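Local coordinates for nitrogenase molybdenum-iron protein beta chain (Clostridium pasteurianum, PDB 4WES), which forms, with the alpha chain, the molybdenum-iron component of nitrogenase, which reduces dinitrogen to ammonia, and shares the [8Fe-7S] cluster with that chain, at residues G312-L318 against E384-I390; H378-K382 against I398-I404; I324-S328 against F350-I354; Y340-P346 against K367-D373. All coordinates share one frame; numbering follows the deposited sequence. Where two conformers were deposited one is given.

Interaction 1 (G312-L318 against E384-I390)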
loop_
_atom_site.group_PDB
_atom_site.type_symbol
_atom_site.label_atom_id
_atom_site.label_comp_id
_atom_site.label_asym_id
_atom_site.label_seq_id
_atom_site.Cartn_x
_atom_site.Cartn_y
_atom_site.Cartn_z
ATOM N N GLY B 312 -19.713 -1.260 -8.125
ATOM C CA GLY B 312 -20.275 0.066 -8.239
ATOM C C GLY B 312 -19.344 1.207 -7.922
ATOM O O GLY B 312 -19.765 2.376 -7.955
ATOM N N LYS B 313 -18.071 0.927 -7.642
ATOM C CA LYS B 313 -17.131 2.002 -7.338
ATOM C C LYS B 313 -16.890 2.840 -8.576
ATOM O O LYS B 313 -16.603 2.282 -9.643
ATOM C CB LYS B 313 -15.796 1.424 -6.821
ATOM C CG LYS B 313 -15.855 0.818 -5.417
ATOM C CD LYS B 313 -15.718 1.905 -4.344
ATOM C CE LYS B 313 -15.709 1.374 -2.933
ATOM N NZ LYS B 313 -16.981 0.780 -2.600
ATOM N N LYS B 314 -16.914 4.166 -8.411
ATOM C CA LYS B 314 -16.647 5.074 -9.521
ATOM C C LYS B 314 -15.168 5.395 -9.575
ATOM O O LYS B 314 -14.581 5.805 -8.588
ATOM C CB LYS B 314 -17.440 6.366 -9.348
ATOM C CG LYS B 314 -18.935 6.200 -9.487
ATOM C CD LYS B 314 -19.680 7.500 -9.149
ATOM C CE LYS B 314 -21.172 7.297 -8.980
ATOM N NZ LYS B 314 -21.787 8.564 -8.456
ATOM N N VAL B 315 -14.579 5.217 -10.756
ATOM C CA VAL B 315 -13.136 5.348 -10.925
ATOM C C VAL B 315 -12.814 6.450 -11.937
ATOM O O VAL B 315 -13.395 6.503 -13.023
ATOM C CB VAL B 315 -12.501 4.018 -11.381
ATOM C CG1 VAL B 315 -10.983 4.112 -11.370
ATOM C CG2 VAL B 315 -12.976 2.860 -10.539
ATOM N N ALA B 316 -11.861 7.301 -11.586
ATOM C CA ALA B 316 -11.247 8.240 -12.543
ATOM C C ALA B 316 -9.897 7.693 -12.937
ATOM O O ALA B 316 -9.113 7.303 -12.071
ATOM C CB ALA B 316 -11.080 9.610 -11.908
ATOM N N LEU B 317 -9.627 7.651 -14.247
ATOM C CA LEU B 317 -8.393 7.101 -14.797
ATOM C C LEU B 317 -7.797 8.060 -15.798
ATOM O O LEU B 317 -8.516 8.561 -16.663
ATOM C CB LEU B 317 -8.627 5.750 -15.557
ATOM C CG LEU B 317 -9.329 4.629 -14.890
ATOM C CD1 LEU B 317 -10.803 4.692 -15.149
ATOM C CD2 LEU B 317 -8.716 3.363 -15.434
ATOM N N LEU B 318 -6.494 8.310 -15.691
ATOM C CA LEU B 318 -5.779 9.082 -16.689
ATOM C C LEU B 318 -4.500 8.373 -17.022
ATOM O O LEU B 318 -3.781 7.934 -16.123
ATOM C CB LEU B 318 -5.349 10.500 -16.221
ATOM C CG LEU B 318 -6.453 11.441 -15.803
ATOM C CD1 LEU B 318 -6.703 11.330 -14.312
ATOM C CD2 LEU B 318 -6.091 12.873 -16.245
ATOM N N GLU B 384 -19.085 15.801 -9.916
ATOM C CA GLU B 384 -19.576 14.523 -9.400
ATOM C C GLU B 384 -18.335 13.722 -8.973
ATOM O O GLU B 384 -17.449 13.447 -9.794
ATOM C CB GLU B 384 -20.382 13.746 -10.443
ATOM C CG GLU B 384 -20.879 12.421 -9.886
ATOM C CD GLU B 384 -21.612 11.557 -10.887
ATOM O OE1 GLU B 384 -21.867 12.024 -12.039
ATOM O OE2 GLU B 384 -21.905 10.371 -10.544
ATOM N N GLY B 385 -18.264 13.404 -7.693
ATOM C CA GLY B 385 -17.102 12.766 -7.133
ATOM C C GLY B 385 -16.917 11.332 -7.582
ATOM O O GLY B 385 -17.805 10.705 -8.126
ATOM N N VAL B 386 -15.748 10.796 -7.227
ATOM C CA VAL B 386 -15.396 9.405 -7.501
ATOM C C VAL B 386 -14.867 8.732 -6.261
ATOM O O VAL B 386 -14.627 9.375 -5.241
ATOM C CB VAL B 386 -14.371 9.286 -8.648
ATOM C CG1 VAL B 386 -14.946 9.833 -9.954
ATOM C CG2 VAL B 386 -13.069 9.993 -8.310
ATOM N N ASP B 387 -14.757 7.412 -6.339
ATOM C CA ASP B 387 -14.318 6.569 -5.244
ATOM C C ASP B 387 -12.845 6.127 -5.318
ATOM O O ASP B 387 -12.314 5.572 -4.368
ATOM C CB ASP B 387 -15.205 5.325 -5.175
ATOM C CG ASP B 387 -16.655 5.656 -5.033
ATOM O OD1 ASP B 387 -16.988 6.380 -4.050
ATOM O OD2 ASP B 387 -17.481 5.259 -5.878
ATOM N N LEU B 388 -12.213 6.398 -6.460
ATOM C CA LEU B 388 -10.887 5.874 -6.745
ATOM C C LEU B 388 -10.314 6.681 -7.912
ATOM O O LEU B 388 -11.018 7.000 -8.849
ATOM C CB LEU B 388 -10.980 4.393 -7.145
ATOM C CG LEU B 388 -9.675 3.615 -7.410
ATOM C CD1 LEU B 388 -8.868 3.463 -6.130
ATOM C CD2 LEU B 388 -9.984 2.250 -8.022
ATOM N N LEU B 389 -9.023 6.966 -7.804
ATOM C CA LEU B 389 -8.259 7.664 -8.849
ATOM C C LEU B 389 -7.055 6.828 -9.183
ATOM O O LEU B 389 -6.303 6.446 -8.283
ATOM C CB LEU B 389 -7.824 9.042 -8.359
ATOM C CG LEU B 389 -6.922 9.867 -9.264
ATOM C CD1 LEU B 389 -7.549 10.216 -10.586
ATOM C CD2 LEU B 389 -6.458 11.123 -8.582
ATOM N N ILE B 390 -6.837 6.608 -10.469
ATOM C CA ILE B 390 -5.704 5.839 -10.981
ATOM C C ILE B 390 -4.981 6.663 -12.039
ATOM O O ILE B 390 -5.580 7.036 -13.045
ATOM C CB ILE B 390 -6.135 4.476 -11.574
ATOM C CG1 ILE B 390 -7.017 3.684 -10.602
ATOM C CG2 ILE B 390 -4.901 3.691 -11.973
ATOM C CD1 ILE B 390 -7.498 2.378 -11.143
HETATM O O HOH W 1 -19.978 4.417 -5.760
HETATM O O HOH W 2 -20.202 10.099 -7.193
#
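The carboxylates of D387 and E384 are the flat groups here, and each meets K314 through the anti lone pair of its OD2 or OE2. D387 OD2 takes the backbone N of K314 at 2.8 Å, an almost perfectly straight bond (179° at the hydrogen), while the K314 side chain runs extended beyond CG, crosses E384 at about a right angle and closes a salt bridge from NZ to E384 OE2 at 2.8 Å. D387 N returns a bond to K314 O, so the two backbones are clasped just before strand 388-391 begins. A316 pairs through both its backbone N and O with that strand, its N bonded to L388 O and its O receiving I390 N, both at 2.9 Å. V315 lies beside L388 on one face of the sheet, and its CG1 also meets I390 CD1 (3.9 Å); on the other, A316 CB touches L389 CD1. Helix 321-333 packs on the V315 and L317 side. Bridging waters join G312 O to D387 OD2 and K314 NZ to G385 O. E384 OE1 also pairs with K339, and D387 OD2 accepts from both a backbone N-H and a water, which would probably favour ionised carboxylates at the polar N-terminal end of this apolar strand pair.

Interaction 2 (H378-K382 against I398-I404)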
loop_
_atom_site.group_PDB
_atom_site.type_symbol
_atom_site.label_atom_id
_atom_site.label_comp_id
_atom_site.label_asym_id
_atom_site.label_seq_id
_atom_site.Cartn_x
_atom_site.Cartn_y
_atom_site.Cartn_z
ATOM N N HIS B 378 -10.069 17.020 -12.821
ATOM C CA HIS B 378 -10.362 17.633 -11.531
ATOM C C HIS B 378 -11.698 18.377 -11.574
ATOM O O HIS B 378 -12.528 18.252 -10.663
ATOM C CB HIS B 378 -9.211 18.518 -11.091
ATOM C CG HIS B 378 -9.335 18.960 -9.674
ATOM N ND1 HIS B 378 -8.527 19.937 -9.158
ATOM C CD2 HIS B 378 -10.143 18.539 -8.665
ATOM C CE1 HIS B 378 -8.850 20.117 -7.889
ATOM N NE2 HIS B 378 -9.816 19.259 -7.562
ATOM N N GLN B 379 -11.900 19.182 -12.611
ATOM C CA GLN B 379 -13.185 19.890 -12.739
ATOM C C GLN B 379 -14.355 18.918 -12.736
ATOM O O GLN B 379 -15.391 19.171 -12.085
ATOM C CB GLN B 379 -13.248 20.754 -13.989
ATOM C CG GLN B 379 -12.246 21.896 -13.989
ATOM C CD GLN B 379 -12.726 23.039 -14.896
ATOM O OE1 GLN B 379 -12.726 22.927 -16.112
ATOM N NE2 GLN B 379 -13.190 24.092 -14.275
ATOM N N TRP B 380 -14.245 17.819 -13.472
ATOM C CA TRP B 380 -15.328 16.847 -13.492
ATOM C C TRP B 380 -15.599 16.286 -12.099
ATOM O O TRP B 380 -16.764 16.146 -11.712
ATOM C CB TRP B 380 -15.015 15.714 -14.465
ATOM C CG TRP B 380 -14.771 16.152 -15.865
ATOM C CD1 TRP B 380 -15.041 17.380 -16.441
ATOM C CD2 TRP B 380 -14.195 15.359 -16.885
ATOM N NE1 TRP B 380 -14.643 17.383 -17.754
ATOM C CE2 TRP B 380 -14.110 16.154 -18.043
ATOM C CE3 TRP B 380 -13.729 14.041 -16.925
ATOM C CZ2 TRP B 380 -13.597 15.660 -19.236
ATOM C CZ3 TRP B 380 -13.220 13.560 -18.101
ATOM C CH2 TRP B 380 -13.166 14.365 -19.238
ATOM N N ILE B 381 -14.528 15.965 -11.375
ATOM C CA ILE B 381 -14.661 15.429 -10.026
ATOM C C ILE B 381 -15.375 16.398 -9.103
ATOM O O ILE B 381 -16.163 15.994 -8.263
ATOM C CB ILE B 381 -13.286 15.017 -9.492
ATOM C CG1 ILE B 381 -12.817 13.748 -10.209
ATOM C CG2 ILE B 381 -13.297 14.816 -8.001
ATOM C CD1 ILE B 381 -11.345 13.426 -10.009
ATOM N N LYS B 382 -15.107 17.697 -9.280
ATOM C CA LYS B 382 -15.801 18.684 -8.456
ATOM C C LYS B 382 -17.311 18.727 -8.691
ATOM O O LYS B 382 -18.068 19.191 -7.826
ATOM C CB LYS B 382 -15.229 20.084 -8.696
ATOM C CG LYS B 382 -13.814 20.262 -8.187
ATOM C CD LYS B 382 -13.275 21.628 -8.567
ATOM C CE LYS B 382 -11.929 21.851 -7.929
ATOM N NZ LYS B 382 -12.033 21.848 -6.438
ATOM N N ILE B 398 -4.790 15.929 -6.925
ATOM C CA ILE B 398 -6.237 15.741 -6.912
ATOM C C ILE B 398 -6.650 14.804 -5.788
ATOM O O ILE B 398 -7.626 15.053 -5.078
ATOM C CB ILE B 398 -6.723 15.220 -8.270
ATOM C CG1 ILE B 398 -6.396 16.160 -9.409
ATOM C CG2 ILE B 398 -8.201 14.931 -8.263
ATOM C CD1 ILE B 398 -6.651 15.593 -10.782
ATOM N N ALA B 399 -5.894 13.726 -5.589
ATOM C CA ALA B 399 -6.218 12.761 -4.552
ATOM C C ALA B 399 -6.222 13.424 -3.186
ATOM O O ALA B 399 -7.096 13.139 -2.358
ATOM C CB ALA B 399 -5.228 11.598 -4.580
ATOM N N ARG B 400 -5.239 14.280 -2.939
ATOM C CA ARG B 400 -5.206 14.958 -1.648
ATOM C C ARG B 400 -6.326 15.999 -1.548
ATOM O O ARG B 400 -7.039 16.073 -0.550
ATOM C CB ARG B 400 -3.838 15.620 -1.418
ATOM C CG ARG B 400 -3.886 16.539 -0.214
ATOM C CD ARG B 400 -2.555 16.802 0.384
ATOM N NE ARG B 400 -2.638 17.901 1.325
ATOM C CZ ARG B 400 -1.715 18.194 2.221
ATOM N NH1 ARG B 400 -0.643 17.444 2.384
ATOM N NH2 ARG B 400 -1.869 19.275 2.968
ATOM N N GLU B 401 -6.474 16.848 -2.563
ATOM C CA GLU B 401 -7.481 17.921 -2.498
ATOM C C GLU B 401 -8.875 17.345 -2.334
ATOM O O GLU B 401 -9.674 17.929 -1.585
ATOM C CB GLU B 401 -7.394 18.776 -3.752
ATOM C CG GLU B 401 -8.491 19.817 -3.898
ATOM C CD GLU B 401 -8.537 20.872 -2.824
ATOM O OE1 GLU B 401 -7.671 20.894 -1.905
ATOM O OE2 GLU B 401 -9.465 21.728 -2.917
ATOM N N GLU B 402 -9.193 16.273 -3.038
ATOM C CA GLU B 402 -10.536 15.722 -3.052
ATOM C C GLU B 402 -10.721 14.516 -2.145
ATOM O O GLU B 402 -11.836 13.995 -2.051
ATOM C CB GLU B 402 -10.917 15.389 -4.495
ATOM C CG GLU B 402 -10.878 16.596 -5.442
ATOM C CD GLU B 402 -11.854 17.696 -5.110
ATOM O OE1 GLU B 402 -11.538 18.872 -5.407
ATOM O OE2 GLU B 402 -12.950 17.408 -4.558
ATOM N N ASN B 403 -9.645 14.079 -1.488
ATOM C CA ASN B 403 -9.702 12.946 -0.572
ATOM C C ASN B 403 -10.175 11.685 -1.265
ATOM O O ASN B 403 -11.128 11.043 -0.855
ATOM C CB ASN B 403 -10.533 13.282 0.661
ATOM C CG ASN B 403 -10.379 12.260 1.770
ATOM O OD1 ASN B 403 -9.457 11.450 1.786
ATOM N ND2 ASN B 403 -11.286 12.295 2.730
ATOM N N ILE B 404 -9.451 11.281 -2.321
ATOM C CA ILE B 404 -9.791 10.110 -3.123
ATOM C C ILE B 404 -8.701 9.056 -2.973
ATOM O O ILE B 404 -7.517 9.357 -3.180
ATOM C CB ILE B 404 -9.902 10.466 -4.630
ATOM C CG1 ILE B 404 -10.851 11.620 -4.887
ATOM C CG2 ILE B 404 -10.352 9.252 -5.425
ATOM C CD1 ILE B 404 -10.717 12.214 -6.259
HETATM O O HOH W 3 -9.498 22.757 -5.670
#
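A histidine-carboxylate hydrogen bond spans two roughly parallel helices, 374-383 and 396-402, which precede and follow strand 388-391 in an alpha-beta-alpha stretch of the parallel alpha/beta domain. H378 NE2 donates to E402 OE1 at 2.8 Å (158° at the hydrogen). The acceptor lies close to the imidazole plane, whereas the nitrogen reaches the oxygen from its anti side, 25° out of the carboxylate plane. With CG anti to the backbone N (chi1 -169°), the ring swings toward the second helix, and I398 CG1 comes over one of its faces. In one of its two conformers, K382 places CE over the rim of a ring face and forms a salt bridge from NZ to the same E402 OE1 (3.2 Å), so that two donors may share this oxygen. E401 OE1 accepts from the amino terminus at M1, and in this K382 conformer a water links E401 OE2 to K382 NZ. Next to these polar groups, I381 CD1 packs on I398 CG2 at 3.9 Å. R400 bonds to backbone oxygens of E446 and C449 of the second beta subunit. I381 and I404 reach toward each other tip to tip, their CD1 atoms 4.0 Å apart.

Interaction 3 (I324-S328 against F350-I354)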
loop_
_atom_site.group_PDB
_atom_site.type_symbol
_atom_site.label_atom_id
_atom_site.label_comp_id
_atom_site.label_asym_id
_atom_site.label_seq_id
_atom_site.Cartn_x
_atom_site.Cartn_y
_atom_site.Cartn_z
ATOM N N ILE B 324 -4.609 2.316 -20.581
ATOM C CA ILE B 324 -5.891 2.767 -20.022
ATOM C C ILE B 324 -7.085 2.057 -20.683
ATOM O O ILE B 324 -8.072 1.794 -20.024
ATOM C CB ILE B 324 -6.009 4.306 -20.068
ATOM C CG1 ILE B 324 -4.960 4.964 -19.177
ATOM C CG2 ILE B 324 -7.408 4.766 -19.688
ATOM C CD1 ILE B 324 -5.092 4.644 -17.685
ATOM N N ILE B 325 -6.975 1.703 -21.971
ATOM C CA ILE B 325 -8.011 0.878 -22.552
ATOM C C ILE B 325 -8.142 -0.433 -21.783
ATOM O O ILE B 325 -9.226 -0.851 -21.417
ATOM C CB ILE B 325 -7.729 0.628 -24.048
ATOM C CG1 ILE B 325 -7.951 1.919 -24.863
ATOM C CG2 ILE B 325 -8.595 -0.513 -24.604
ATOM C CD1 ILE B 325 -7.313 1.859 -26.229
ATOM N N ALA B 326 -7.004 -1.123 -21.602
ATOM C CA ALA B 326 -7.061 -2.427 -20.948
ATOM C C ALA B 326 -7.453 -2.311 -19.457
ATOM O O ALA B 326 -8.249 -3.118 -18.957
ATOM C CB ALA B 326 -5.732 -3.123 -21.106
ATOM N N LEU B 327 -6.919 -1.297 -18.758
ATOM C CA LEU B 327 -7.284 -1.117 -17.352
ATOM C C LEU B 327 -8.759 -0.787 -17.231
ATOM O O LEU B 327 -9.407 -1.248 -16.282
ATOM C CB LEU B 327 -6.406 -0.061 -16.696
ATOM C CG LEU B 327 -6.716 0.230 -15.234
ATOM C CD1 LEU B 327 -6.553 -1.023 -14.396
ATOM C CD2 LEU B 327 -5.816 1.347 -14.734
ATOM N N SER B 328 -9.294 0.031 -18.130
ATOM C CA SER B 328 -10.722 0.331 -18.073
ATOM C C SER B 328 -11.571 -0.909 -18.211
ATOM O O SER B 328 -12.576 -1.093 -17.514
ATOM C CB SER B 328 -11.085 1.352 -19.159
ATOM O OG SER B 328 -10.503 2.625 -18.897
ATOM N N PHE B 350 -8.908 5.159 -28.904
ATOM C CA PHE B 350 -9.201 5.188 -27.457
ATOM C C PHE B 350 -10.666 5.473 -27.216
ATOM O O PHE B 350 -11.345 4.786 -26.431
ATOM C CB PHE B 350 -8.312 6.250 -26.821
ATOM C CG PHE B 350 -8.503 6.450 -25.349
ATOM C CD1 PHE B 350 -9.383 7.399 -24.846
ATOM C CD2 PHE B 350 -7.691 5.804 -24.440
ATOM C CE1 PHE B 350 -9.461 7.655 -23.484
ATOM C CE2 PHE B 350 -7.773 6.054 -23.112
ATOM C CZ PHE B 350 -8.653 6.980 -22.613
ATOM N N GLN B 351 -11.179 6.514 -27.867
ATOM C CA GLN B 351 -12.572 6.874 -27.705
ATOM C C GLN B 351 -13.506 5.735 -28.107
ATOM O O GLN B 351 -14.443 5.393 -27.388
ATOM C CB GLN B 351 -12.875 8.079 -28.587
ATOM C CG GLN B 351 -14.235 8.674 -28.360
ATOM C CD GLN B 351 -14.219 9.681 -27.232
ATOM O OE1 GLN B 351 -13.354 10.560 -27.183
ATOM N NE2 GLN B 351 -15.150 9.548 -26.311
ATOM N N LYS B 352 -13.241 5.170 -29.271
ATOM C CA LYS B 352 -14.089 4.091 -29.763
ATOM C C LYS B 352 -14.066 2.881 -28.840
ATOM O O LYS B 352 -15.120 2.316 -28.531
ATOM C CB LYS B 352 -13.648 3.680 -31.162
ATOM C CG LYS B 352 -14.017 4.688 -32.228
ATOM C CD LYS B 352 -13.481 4.258 -33.585
ATOM C CE LYS B 352 -13.514 5.373 -34.613
ATOM N NZ LYS B 352 -12.670 4.980 -35.773
ATOM N N GLU B 353 -12.875 2.469 -28.399
ATOM C CA GLU B 353 -12.774 1.276 -27.577
ATOM C C GLU B 353 -13.407 1.464 -26.206
ATOM O O GLU B 353 -14.081 0.568 -25.705
ATOM C CB GLU B 353 -11.329 0.828 -27.453
ATOM C CG GLU B 353 -10.702 0.448 -28.763
ATOM C CD GLU B 353 -11.273 -0.807 -29.309
ATOM O OE1 GLU B 353 -11.264 -1.835 -28.593
ATOM O OE2 GLU B 353 -11.713 -0.768 -30.474
ATOM N N ILE B 354 -13.165 2.598 -25.568
ATOM C CA ILE B 354 -13.717 2.893 -24.245
ATOM C C ILE B 354 -15.239 3.007 -24.336
ATOM O O ILE B 354 -15.994 2.434 -23.548
ATOM C CB ILE B 354 -13.158 4.222 -23.636
ATOM C CG1 ILE B 354 -11.643 4.214 -23.370
ATOM C CG2 ILE B 354 -13.881 4.542 -22.337
ATOM C CD1 ILE B 354 -11.147 3.135 -22.417
#
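The helical segments 324-328 and 350-354 run almost parallel, their axes inclined by 10° and 10.1 Å apart at closest approach. F350 and I354 reach over from one helix to I324, I325 and S328 of the other. With its CG anti to the backbone N (chi1 178°), the phenyl ring of F350 extends toward the opposing helix and presents an edge to I324: CE2 lies 3.7 Å from I324 CG2. I325 runs antiparallel to the phenyl side chain, CG1 meeting F350 CD2 at 3.9 Å. In one of its two conformers I354 covers a ring face from within the same helix, CG1 4.0 Å above the centre, and its delta methyl CD1 stands 3.6 Å from S328 OG. That hydroxyl is satisfied inside its helix, donating to I324 O at 2.8 Å, while S328 N reaches the same oxygen from the opposite face of the carbonyl plane. I325 CG2 rests on E353 CB, and the E353 carboxylate pairs with R265. These are the helices of successive beta-alpha-beta units on one face of the parallel sheet: I324, S328 and F350 pack on V341 of strand 337-343, and F350 and I354 on V368 of edge strand 367-370.

Interaction 4 (Y340-P346 against K367-D373)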
loop_
_atom_site.group_PDB
_atom_site.type_symbol
_atom_site.label_atom_id
_atom_site.label_comp_id
_atom_site.label_asym_id
_atom_site.label_seq_id
_atom_site.Cartn_x
_atom_site.Cartn_y
_atom_site.Cartn_z
ATOM N N TYR B 340 -14.591 8.567 -15.283
ATOM C CA TYR B 340 -13.858 9.612 -16.032
ATOM C C TYR B 340 -12.638 8.918 -16.581
ATOM O O TYR B 340 -11.880 8.333 -15.828
ATOM C CB TYR B 340 -13.447 10.785 -15.150
ATOM C CG TYR B 340 -14.592 11.455 -14.428
ATOM C CD1 TYR B 340 -15.799 11.742 -15.067
ATOM C CD2 TYR B 340 -14.504 11.792 -13.085
ATOM C CE1 TYR B 340 -16.850 12.319 -14.391
ATOM C CE2 TYR B 340 -15.551 12.394 -12.410
ATOM C CZ TYR B 340 -16.716 12.659 -13.084
ATOM O OH TYR B 340 -17.794 13.226 -12.433
ATOM N N VAL B 341 -12.442 8.983 -17.897
ATOM C CA VAL B 341 -11.406 8.190 -18.578
ATOM C C VAL B 341 -10.725 9.106 -19.590
ATOM O O VAL B 341 -11.354 9.505 -20.573
ATOM C CB VAL B 341 -11.983 6.945 -19.254
ATOM C CG1 VAL B 341 -10.847 6.026 -19.657
ATOM C CG2 VAL B 341 -12.960 6.197 -18.365
ATOM N N VAL B 342 -9.446 9.415 -19.356
ATOM C CA VAL B 342 -8.742 10.416 -20.142
ATOM C C VAL B 342 -7.371 9.968 -20.569
ATOM O O VAL B 342 -6.627 9.370 -19.782
ATOM C CB VAL B 342 -8.645 11.740 -19.343
ATOM C CG1 VAL B 342 -7.740 12.758 -20.016
ATOM C CG2 VAL B 342 -10.033 12.317 -19.158
ATOM N N THR B 343 -7.017 10.289 -21.816
ATOM C CA THR B 343 -5.629 10.235 -22.240
ATOM C C THR B 343 -5.241 11.567 -22.861
ATOM O O THR B 343 -6.084 12.203 -23.513
ATOM C CB THR B 343 -5.371 9.087 -23.239
ATOM O OG1 THR B 343 -3.964 9.052 -23.552
ATOM C CG2 THR B 343 -6.128 9.208 -24.510
ATOM N N GLY B 344 -3.983 11.945 -22.712
ATOM C CA GLY B 344 -3.453 13.078 -23.445
ATOM C C GLY B 344 -2.998 12.758 -24.849
ATOM O O GLY B 344 -2.728 13.660 -25.633
ATOM N N THR B 345 -2.877 11.474 -25.175
ATOM C CA THR B 345 -2.369 11.069 -26.486
ATOM C C THR B 345 -3.519 11.130 -27.497
ATOM O O THR B 345 -4.577 10.568 -27.270
ATOM C CB THR B 345 -1.799 9.662 -26.409
ATOM O OG1 THR B 345 -0.634 9.666 -25.559
ATOM C CG2 THR B 345 -1.363 9.168 -27.757
ATOM N N PRO B 346 -3.297 11.786 -28.662
ATOM C CA PRO B 346 -4.360 11.883 -29.647
ATOM C C PRO B 346 -4.649 10.547 -30.316
ATOM O O PRO B 346 -3.810 9.639 -30.322
ATOM C CB PRO B 346 -3.816 12.886 -30.646
ATOM C CG PRO B 346 -2.361 12.848 -30.492
ATOM C CD PRO B 346 -2.110 12.548 -29.042
ATOM N N LYS B 367 -17.580 10.072 -18.684
ATOM C CA LYS B 367 -16.941 11.048 -19.549
ATOM C C LYS B 367 -15.629 10.466 -20.011
ATOM O O LYS B 367 -14.784 10.135 -19.199
ATOM C CB LYS B 367 -16.708 12.397 -18.864
ATOM C CG LYS B 367 -17.972 13.073 -18.365
ATOM C CD LYS B 367 -17.705 14.462 -17.786
ATOM C CE LYS B 367 -18.980 15.177 -17.397
ATOM N NZ LYS B 367 -18.686 16.552 -16.891
ATOM N N VAL B 368 -15.461 10.378 -21.318
ATOM C CA VAL B 368 -14.277 9.850 -21.959
ATOM C C VAL B 368 -13.692 10.952 -22.821
ATOM O O VAL B 368 -14.441 11.555 -23.618
ATOM C CB VAL B 368 -14.664 8.653 -22.830
ATOM C CG1 VAL B 368 -13.469 8.095 -23.549
ATOM C CG2 VAL B 368 -15.347 7.571 -22.003
ATOM N N LYS B 369 -12.423 11.280 -22.675
ATOM C CA LYS B 369 -11.864 12.357 -23.451
ATOM C C LYS B 369 -10.456 12.032 -23.927
ATOM O O LYS B 369 -9.568 11.651 -23.152
ATOM C CB LYS B 369 -11.847 13.669 -22.669
ATOM C CG LYS B 369 -11.422 14.864 -23.504
ATOM C CD LYS B 369 -11.574 16.179 -22.748
ATOM C CE LYS B 369 -11.059 17.330 -23.547
ATOM N NZ LYS B 369 -11.195 18.625 -22.814
ATOM N N VAL B 370 -10.257 12.213 -25.220
ATOM C CA VAL B 370 -8.958 12.166 -25.865
ATOM C C VAL B 370 -8.393 13.598 -25.888
ATOM O O VAL B 370 -9.123 14.564 -26.174
ATOM C CB VAL B 370 -9.106 11.603 -27.276
ATOM C CG1 VAL B 370 -7.849 11.759 -28.101
ATOM C CG2 VAL B 370 -9.523 10.147 -27.203
ATOM N N GLU B 371 -7.110 13.740 -25.606
ATOM C CA GLU B 371 -6.512 15.052 -25.454
ATOM C C GLU B 371 -7.203 15.853 -24.343
ATOM O O GLU B 371 -7.361 17.066 -24.430
ATOM C CB GLU B 371 -6.387 15.813 -26.761
ATOM C CG GLU B 371 -5.503 15.119 -27.778
ATOM C CD GLU B 371 -5.338 15.941 -29.015
ATOM O OE1 GLU B 371 -4.401 16.761 -29.096
ATOM O OE2 GLU B 371 -6.181 15.804 -29.897
ATOM N N GLY B 372 -7.565 15.162 -23.274
ATOM C CA GLY B 372 -7.951 15.828 -22.026
ATOM C C GLY B 372 -6.735 15.894 -21.106
ATOM O O GLY B 372 -5.693 15.305 -21.377
ATOM N N ASP B 373 -6.899 16.642 -20.008
ATOM C CA ASP B 373 -5.785 16.817 -19.088
ATOM C C ASP B 373 -6.237 16.678 -17.630
ATOM O O ASP B 373 -7.414 16.416 -17.348
ATOM C CB ASP B 373 -5.035 18.127 -19.400
ATOM C CG ASP B 373 -5.921 19.358 -19.364
ATOM O OD1 ASP B 373 -6.790 19.451 -18.473
ATOM O OD2 ASP B 373 -5.695 20.254 -20.200
HETATM O O HOH W 4 -18.800 15.644 -13.913
#
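Main-chain hydrogen bonds join strand 341-343 to strand 367-370 in parallel. V341 N donates to K367 O at 2.9 Å, K369 N to V341 O at 3.0 Å, and T343 N to K369 O at 3.2 Å. Beyond these the pairing frays: T343 O receives only weak bonds from E371 N and G372 N, as the second strand turns away through E371, whose phi is positive (59°).

Among the side-chain contacts, Y340 and K367 lie alongside each other, the lysine CB at the ring edge, 4.0 Å from Y340 CD1. A water joins their ends, and Y340 OH also bonds to E384 O. W380 meets both: its ring and that of Y340 come together with planes at about 60°, and it makes a cation-pi contact with K367. V342 CG1, anti to the backbone N (chi1 171°), packs closely on G372 C at 3.5 Å. At the far end V370 CG1 touches P346 CA at 3.8 Å, and P346 CB lies against E371 CD.

Two local polar motifs follow the strands. T343 OG1 accepts from T345 N at 3.1 Å, forming an ST turn, and D373 is the N-cap of helix 374-383, its carboxylate also paired with R12 and R16.

With helix 348-360 between them, the two strands make a beta-alpha-beta unit of a parallel sheet, and the loop after strand 337-343 brings the P346 side chain to about 13 Å from the [8Fe-7S] cluster.

From the N terminus, strand 314-318 leads into helix 321-333, strand 337-343, helix 348-360, strand 367-370, helix 374-383, strand 388-391 and helix 396-402. Interaction 1 closes the longest loop, pairing 314-318 with 388-391; interactions 3 and 4 are nested inside it. These two cross each other, since their segments alternate: interaction 3 joins two helices on one face, and interaction 4 pairs strand 337-343 with edge strand 367-370. Interaction 2 follows them in series and crosses interaction 1, binding the helices before and after strand 388-391. I404 packs against 384-390, W380 against 340-346 and 367-373, and L327 against L317 and I390, so the contacts tie four strands of one parallel sheet to helices on both its faces.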